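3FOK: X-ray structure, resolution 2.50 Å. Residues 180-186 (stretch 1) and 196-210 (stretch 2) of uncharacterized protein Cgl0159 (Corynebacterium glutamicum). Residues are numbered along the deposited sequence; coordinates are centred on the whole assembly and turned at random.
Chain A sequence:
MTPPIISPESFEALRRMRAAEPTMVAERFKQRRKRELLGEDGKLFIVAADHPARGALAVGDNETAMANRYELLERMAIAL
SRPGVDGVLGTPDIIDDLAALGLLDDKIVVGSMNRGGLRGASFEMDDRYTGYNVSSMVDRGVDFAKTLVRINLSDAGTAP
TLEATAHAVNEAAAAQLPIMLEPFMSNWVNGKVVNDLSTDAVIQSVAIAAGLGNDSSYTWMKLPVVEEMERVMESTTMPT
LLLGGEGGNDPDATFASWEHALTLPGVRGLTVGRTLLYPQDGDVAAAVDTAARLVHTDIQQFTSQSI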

# COMPACT_ATOMS: atom_id res chain seq x y z
N MSE A 180 10.00 -23.59 -4.69
CA MSE A 180 10.26 -24.35 -3.47
C MSE A 180 9.87 -23.56 -2.21
O MSE A 180 10.40 -22.48 -1.97
N LEU A 181 8.94 -24.09 -1.42
CA LEU A 181 8.54 -23.41 -0.19
C LEU A 181 9.06 -24.16 1.03
O LEU A 181 8.89 -25.38 1.13
N GLU A 182 9.71 -23.44 1.94
CA GLU A 182 10.25 -24.04 3.16
C GLU A 182 9.34 -23.58 4.30
O GLU A 182 9.52 -22.49 4.84
N PRO A 183 8.35 -24.40 4.67
CA PRO A 183 7.42 -24.06 5.75
C PRO A 183 7.88 -24.49 7.13
O PRO A 183 8.71 -25.39 7.28
N PHE A 184 7.33 -23.82 8.14
CA PHE A 184 7.63 -24.08 9.54
C PHE A 184 6.56 -23.42 10.39
O PHE A 184 5.98 -22.41 10.00
N MSE A 185 6.31 -24.01 11.55
CA MSE A 185 5.39 -23.41 12.50
C MSE A 185 6.45 -22.84 13.44
O MSE A 185 7.40 -23.55 13.78
N SER A 186 6.33 -21.58 13.83
CA SER A 186 7.33 -20.98 14.71
C SER A 186 6.69 -20.28 15.90
O SER A 186 5.56 -19.81 15.82
N ASP A 196 9.01 -25.15 15.45
CA ASP A 196 8.45 -26.32 16.11
C ASP A 196 8.68 -27.53 15.21
O ASP A 196 8.01 -27.68 14.19
N LEU A 197 9.62 -28.39 15.58
CA LEU A 197 9.93 -29.56 14.77
C LEU A 197 9.14 -30.82 15.11
O LEU A 197 9.51 -31.91 14.69
N SER A 198 8.06 -30.68 15.86
CA SER A 198 7.25 -31.85 16.19
C SER A 198 6.52 -32.28 14.93
O SER A 198 6.18 -31.45 14.09
N THR A 199 6.28 -33.58 14.80
CA THR A 199 5.61 -34.13 13.63
C THR A 199 4.34 -33.39 13.22
O THR A 199 4.17 -33.03 12.05
N ASP A 200 3.44 -33.16 14.17
CA ASP A 200 2.19 -32.49 13.86
C ASP A 200 2.34 -31.04 13.40
O ASP A 200 1.54 -30.57 12.59
N ALA A 201 3.35 -30.34 13.91
CA ALA A 201 3.56 -28.96 13.51
C ALA A 201 4.02 -28.91 12.06
O ALA A 201 3.54 -28.09 11.27
N VAL A 202 4.94 -29.80 11.69
CA VAL A 202 5.43 -29.85 10.32
C VAL A 202 4.27 -30.14 9.38
O VAL A 202 4.15 -29.51 8.32
N ILE A 203 3.42 -31.08 9.76
CA ILE A 203 2.27 -31.44 8.95
C ILE A 203 1.34 -30.25 8.77
O ILE A 203 0.87 -29.98 7.65
N GLN A 204 1.07 -29.53 9.85
CA GLN A 204 0.19 -28.38 9.78
C GLN A 204 0.77 -27.29 8.88
O GLN A 204 0.04 -26.61 8.16
N SER A 205 2.09 -27.12 8.92
CA SER A 205 2.74 -26.10 8.11
C SER A 205 2.65 -26.44 6.63
O SER A 205 2.52 -25.55 5.78
N VAL A 206 2.71 -27.73 6.31
CA VAL A 206 2.63 -28.16 4.92
C VAL A 206 1.23 -27.92 4.37
O VAL A 206 1.08 -27.44 3.24
N ALA A 207 0.21 -28.24 5.16
CA ALA A 207 -1.17 -28.05 4.72
C ALA A 207 -1.44 -26.57 4.42
O ALA A 207 -2.21 -26.24 3.52
N ILE A 208 -0.80 -25.69 5.18
CA ILE A 208 -0.96 -24.26 4.99
C ILE A 208 -0.19 -23.77 3.77
O ILE A 208 -0.75 -23.11 2.90
N ALA A 209 1.10 -24.11 3.71
CA ALA A 209 1.93 -23.68 2.59
C ALA A 209 1.39 -24.17 1.24
O ALA A 209 1.34 -23.41 0.28
N ALA A 210 0.98 -25.43 1.19
CA ALA A 210 0.45 -26.01 -0.04
C ALA A 210 -0.71 -25.20 -0.60
O ALA A 210 -0.91 -25.15 -1.81

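Strand 180-186 lies against the helix that begins at Thr199 and the turn leading into it, with axes 6.9 Å apart at closest approach and N-to-C directions 127° apart; the contact buries 509 Å². Alternation along the strand sends Leu181, Pro183 and Met185 toward the helix, while Glu182 points away and Met180 is out of reach. Leu181 (m, t) extends CD1 to Ala209, 3.7 Å from Ala209 O and 4.1 Å from Ala209 CB. Pro183, its ring C-gamma endo, spans Ser205 and Ala209: its CB lies 3.8 Å from Ala209 CB and 3.7 Å from Ser205 O, and its CG reaches Val206 CG2 at 4.5 Å. Ser205 and Ala209, both small, point toward the strand where the backbones are close, with Phe184 CA and Ser205 CA 5.5 Å apart. Ser205 (p) donates through OG to Val202 O (2.6 Å) and accepts from water 1 (2.9 Å to OG), which also donates to Pro183 O (2.8 Å), so a polar bridge runs beside the apolar packing. Phe184 (m) starts away from the helix, but its ring swings back so that CE1 meets Leu197 CD2 at 3.6 Å, the methyl lying at the ring edge. Met185, a selenomethionine (m, m, p), contributes the largest covered area. Its CG sits 3.1 Å from Ala201 O and 3.9 Å from Ala201 CB, SE is 4.0 Å from Gln204 NE2, and CE presses tightly on Ser205 CB (3.1 Å) and reaches Ile208 CD1 (4.3 Å). Its backbone anchors the turn: Asp196 N donates to Met185 O (2.8 Å, nearly linear), and water 2 links Met185 N (3.0 Å) to Asp196 O (2.7 Å). Asp196 OD1 in turn accepts from Ser198 N (2.9 Å) and Ser198 OG (2.8 Å), bracing the N-cap residue. Ser186 points away.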

# COMPACT_ATOMS: atom_id res chain seq x y z
CB MSE A 180 11.76 -24.65 -3.48
CG MSE A 180 12.30 -25.69 -2.53
SE MSE A 180 14.25 -25.58 -2.69
CE MSE A 180 14.47 -26.34 -4.46
CB LEU A 181 7.01 -23.31 -0.09
CG LEU A 181 6.19 -22.64 -1.20
CD1 LEU A 181 4.75 -22.52 -0.75
CD2 LEU A 181 6.75 -21.27 -1.53
CB GLU A 182 11.68 -23.56 3.41
CG GLU A 182 12.43 -24.36 4.48
CD GLU A 182 13.83 -23.84 4.73
OE1 GLU A 182 14.53 -23.47 3.76
OE2 GLU A 182 14.25 -23.80 5.91
CB PRO A 183 6.16 -24.78 5.33
CG PRO A 183 6.72 -26.08 4.83
CD PRO A 183 7.92 -25.65 4.00
CB PHE A 184 8.96 -23.43 9.95
CG PHE A 184 10.18 -24.23 9.64
CD1 PHE A 184 10.41 -25.44 10.27
CD2 PHE A 184 11.13 -23.73 8.76
CE1 PHE A 184 11.59 -26.15 10.03
CE2 PHE A 184 12.31 -24.42 8.51
CZ PHE A 184 12.54 -25.64 9.15
CB MSE A 185 4.55 -24.46 13.23
CG MSE A 185 3.54 -25.19 12.34
SE MSE A 185 2.14 -24.07 11.60
CE MSE A 185 3.07 -23.48 10.04
CB SER A 186 8.19 -19.99 13.93
OG SER A 186 8.87 -20.62 12.87
CB ASP A 196 6.95 -26.14 16.34
CG ASP A 196 6.34 -27.25 17.16
OD1 ASP A 196 6.85 -28.39 17.09
OD2 ASP A 196 5.35 -26.99 17.86
CB LEU A 197 11.43 -29.85 14.83
CG LEU A 197 12.32 -28.75 14.25
CD1 LEU A 197 13.78 -29.17 14.34
CD2 LEU A 197 11.93 -28.50 12.80
CB SER A 198 6.23 -31.53 17.30
OG SER A 198 5.22 -30.65 16.82
CB THR A 199 5.26 -35.62 13.85
OG1 THR A 199 6.44 -36.32 14.25
CG2 THR A 199 4.73 -36.24 12.56
CB ASP A 200 1.23 -32.56 15.05
CG ASP A 200 0.67 -33.95 15.26
OD1 ASP A 200 0.20 -34.55 14.26
OD2 ASP A 200 0.68 -34.45 16.40
CB ALA A 201 4.60 -28.31 14.41
CB VAL A 202 6.50 -30.94 10.15
CG1 VAL A 202 6.92 -31.03 8.69
CG2 VAL A 202 7.70 -30.63 11.03
CB ILE A 203 1.51 -32.63 9.58
CG1 ILE A 203 2.33 -33.91 9.40
CG2 ILE A 203 0.13 -32.78 8.94
CD1 ILE A 203 1.75 -35.13 10.08
CB GLN A 204 -0.06 -27.80 11.18
CG GLN A 204 -1.17 -26.77 11.22
CD GLN A 204 -1.33 -26.12 12.58
OE1 GLN A 204 -2.27 -25.35 12.80
NE2 GLN A 204 -0.42 -26.43 13.50
CB SER A 205 4.21 -25.93 8.52
OG SER A 205 4.99 -27.05 8.16
CB VAL A 206 2.97 -29.65 4.79
CG1 VAL A 206 2.76 -30.10 3.36
CG2 VAL A 206 4.42 -29.89 5.19
CB ALA A 207 -2.13 -28.54 5.79
CB ILE A 208 -0.50 -23.48 6.25
CG1 ILE A 208 -1.44 -23.77 7.42
CG2 ILE A 208 -0.46 -21.98 5.95
CD1 ILE A 208 -0.97 -23.22 8.74
CB ALA A 209 3.36 -24.18 2.78
CB ALA A 210 0.00 -27.45 0.22
O HOH W 1 7.80 -27.50 8.92
O HOH W 2 7.30 -26.89 11.66